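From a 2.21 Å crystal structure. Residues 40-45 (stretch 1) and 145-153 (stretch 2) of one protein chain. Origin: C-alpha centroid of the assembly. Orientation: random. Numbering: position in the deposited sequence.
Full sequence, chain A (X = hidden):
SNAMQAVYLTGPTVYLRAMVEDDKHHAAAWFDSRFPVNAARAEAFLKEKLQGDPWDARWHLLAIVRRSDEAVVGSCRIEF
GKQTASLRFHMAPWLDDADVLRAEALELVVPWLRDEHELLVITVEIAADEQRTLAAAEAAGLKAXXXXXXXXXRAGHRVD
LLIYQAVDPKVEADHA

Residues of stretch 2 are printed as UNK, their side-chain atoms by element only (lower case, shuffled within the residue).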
# COMPACT_ATOMS: atom_id res chain seq x y z
N ALA A 40 -22.11 12.95 7.41
CA ALA A 40 -21.48 14.03 8.19
C ALA A 40 -20.81 13.43 9.42
O ALA A 40 -21.49 12.93 10.34
CB ALA A 40 -22.46 15.13 8.57
N ARG A 41 -19.48 13.49 9.38
CA ARG A 41 -18.51 12.97 10.34
C ARG A 41 -18.68 13.23 11.85
O ARG A 41 -18.27 12.41 12.67
CB ARG A 41 -17.20 13.68 10.01
CG ARG A 41 -16.17 12.84 9.56
CD ARG A 41 -15.08 13.75 9.04
NE ARG A 41 -15.42 14.11 7.67
CZ ARG A 41 -14.54 14.26 6.67
NH1 ARG A 41 -14.99 14.59 5.46
NH2 ARG A 41 -13.23 14.05 6.88
N ALA A 42 -19.15 14.43 12.18
CA ALA A 42 -19.34 14.83 13.56
C ALA A 42 -20.61 15.64 13.63
O ALA A 42 -21.09 16.14 12.61
CB ALA A 42 -18.18 15.67 14.01
N GLU A 43 -21.14 15.81 14.84
CA GLU A 43 -22.40 16.51 15.04
C GLU A 43 -22.49 16.84 16.53
O GLU A 43 -21.88 16.15 17.35
CB GLU A 43 -23.57 15.62 14.59
CG GLU A 43 -23.62 14.30 15.34
CD GLU A 43 -24.50 13.24 14.71
OE1 GLU A 43 -25.35 12.69 15.46
OE2 GLU A 43 -24.33 12.91 13.49
N ALA A 44 -23.23 17.88 16.89
CA ALA A 44 -23.51 18.11 18.31
C ALA A 44 -24.06 16.83 18.93
O ALA A 44 -24.82 16.10 18.29
CB ALA A 44 -24.52 19.24 18.51
N PHE A 45 -23.66 16.55 20.16
CA PHE A 45 -24.17 15.38 20.85
C PHE A 45 -25.63 15.60 21.22
O PHE A 45 -25.94 16.46 22.02
CB PHE A 45 -23.36 15.13 22.12
CG PHE A 45 -23.76 13.88 22.87
CD1 PHE A 45 -23.11 12.67 22.62
CD2 PHE A 45 -24.76 13.91 23.85
CE1 PHE A 45 -23.46 11.51 23.33
CE2 PHE A 45 -25.11 12.75 24.57
CZ PHE A 45 -24.46 11.55 24.31
N UNK A 145 -21.39 24.35 14.51
CA UNK A 145 -21.66 23.58 15.73
C UNK A 145 -20.41 22.85 16.22
O UNK A 145 -20.20 22.71 17.44
c UNK A 145 -22.78 22.58 15.47
N UNK A 146 -19.59 22.39 15.28
CA UNK A 146 -18.44 21.56 15.59
C UNK A 146 -17.26 22.06 14.80
O UNK A 146 -17.39 22.44 13.64
c UNK A 146 -19.91 19.52 16.00
c UNK A 146 -17.47 19.16 15.50
c UNK A 146 -18.71 20.06 15.23
N UNK A 147 -16.10 22.06 15.45
CA UNK A 147 -14.84 22.34 14.78
C UNK A 147 -13.97 21.08 14.84
O UNK A 147 -13.78 20.50 15.92
c UNK A 147 -12.00 24.89 15.60
c UNK A 147 -14.10 23.48 15.49
n UNK A 147 -13.51 28.26 15.49
n UNK A 147 -12.73 26.12 15.91
c UNK A 147 -12.84 27.18 15.09
c UNK A 147 -12.80 23.86 14.80
n UNK A 147 -12.30 27.16 13.85
N UNK A 148 -13.46 20.67 13.68
CA UNK A 148 -12.51 19.58 13.61
C UNK A 148 -11.19 20.17 13.13
O UNK A 148 -11.02 20.45 11.93
c UNK A 148 -13.02 18.51 12.64
c UNK A 148 -13.35 15.19 12.31
se UNK A 148 -14.89 16.37 11.97
c UNK A 148 -14.38 17.88 13.09
N UNK A 149 -10.28 20.40 14.06
CA UNK A 149 -9.06 21.17 13.74
C UNK A 149 -8.14 20.47 12.77
O UNK A 149 -7.75 19.33 12.98
n UNK A 149 -5.97 21.90 17.79
c UNK A 149 -8.29 21.65 14.99
n UNK A 149 -7.12 20.71 19.38
n UNK A 149 -8.23 22.26 18.06
c UNK A 149 -8.31 23.26 16.99
c UNK A 149 -9.06 22.74 15.75
c UNK A 149 -7.11 21.62 18.41
N UNK A 150 -7.84 21.16 11.68
CA UNK A 150 -6.85 20.71 10.72
C UNK A 150 -7.18 19.36 10.16
O UNK A 150 -6.29 18.57 9.87
c UNK A 150 -5.48 20.71 11.36
c UNK A 150 -5.08 22.12 11.68
c UNK A 150 -3.65 22.23 11.76
o UNK A 150 -3.09 23.00 10.98
o UNK A 150 -3.06 21.51 12.59
N UNK A 151 -8.47 19.11 10.00
CA UNK A 151 -8.91 17.83 9.52
C UNK A 151 -8.72 17.69 8.02
O UNK A 151 -8.66 16.57 7.52
c UNK A 151 -10.37 17.59 9.91
N UNK A 152 -8.63 18.81 7.29
CA UNK A 152 -8.64 18.77 5.83
C UNK A 152 -7.28 19.16 5.25
O UNK A 152 -6.80 20.28 5.49
c UNK A 152 -9.74 19.72 5.22
c UNK A 152 -11.61 18.02 5.77
c UNK A 152 -9.79 19.62 3.70
c UNK A 152 -11.16 19.46 5.82
N UNK A 153 -6.65 18.26 4.49
CA UNK A 153 -5.40 18.58 3.76
C UNK A 153 -5.62 19.59 2.64
O UNK A 153 -6.52 19.43 1.84
c UNK A 153 -4.76 17.29 3.17

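Position 145 carries a single side-chain carbon. Its CA-to-CB bond points toward stretch 1, but the carbon stays 4.8 Å from its nearest atom there, CB of Ala44. One carbon means alanine: Ala145.

Position 146 has three side-chain carbons, one carrying the other two. This fork at CB, with no further atoms, is valine. Val146 points toward stretch 1 with chi1 in the t well. Its CG1 lies 3.9 Å from CB of Ala42. Its CG2 lies 3.8 Å from the backbone C of Glu43 and 3.8 Å from N of Ala44. The two methyls thus meet a side chain and a stretch of main chain.

Position 147 shows three carbons, a nitrogen, then a carbon carrying two more nitrogens. That guanidinium marks arginine. Arg147 points away from stretch 1 and does not touch it, as expected for the alternation along a strand.

Position 148 has an unbranched chain of two carbons, a selenium and a last carbon. The selenium identifies selenomethionine, in place of methionine: Met148. It points toward stretch 1. Its SE lies 3.9 Å from CD of Arg41 and 3.9 Å from CB of Ala42.

Position 149 again has three carbons, a nitrogen and a carbon with two nitrogens. It is Arg149, out of reach of stretch 1. All three of its side-chain nitrogens are hydrogen-bonded elsewhere in the structure.

Position 150 has three carbons, the third carrying two oxygens. Two carbons before the carboxylate carbon make it glutamate. Glu150 is also out of reach. It has a positive phi of 57°, within a type II turn that starts at Met148.

Position 151 has one carbon and is Ala151. It closes the turn through a weak hydrogen bond from its N to O of Met148, 3.5 Å.

Position 152 has four carbons, forked at the first, with one arm two carbons long. This is isoleucine. Ile152 points sideways, but its end comes nearer: CD1 lies 4.4 Å from NH2 of Arg41, oblique to the guanidinium.

Position 153 has one carbon, Ala153, out of reach.

The contact is one of packing, with no hydrogen bond between the stretches. Val146 and Met148 both point toward stretch 1 and meet at the methyl of Ala42. The aliphatic part of Arg41 extends the apolar patch along Met148, while its NE and NH1 are hydrogen-bonded elsewhere. Glu43 points away and contributes main chain. Together the stretches bury 277 Å².

Stretch 2 (145-153) AVRMREAIA
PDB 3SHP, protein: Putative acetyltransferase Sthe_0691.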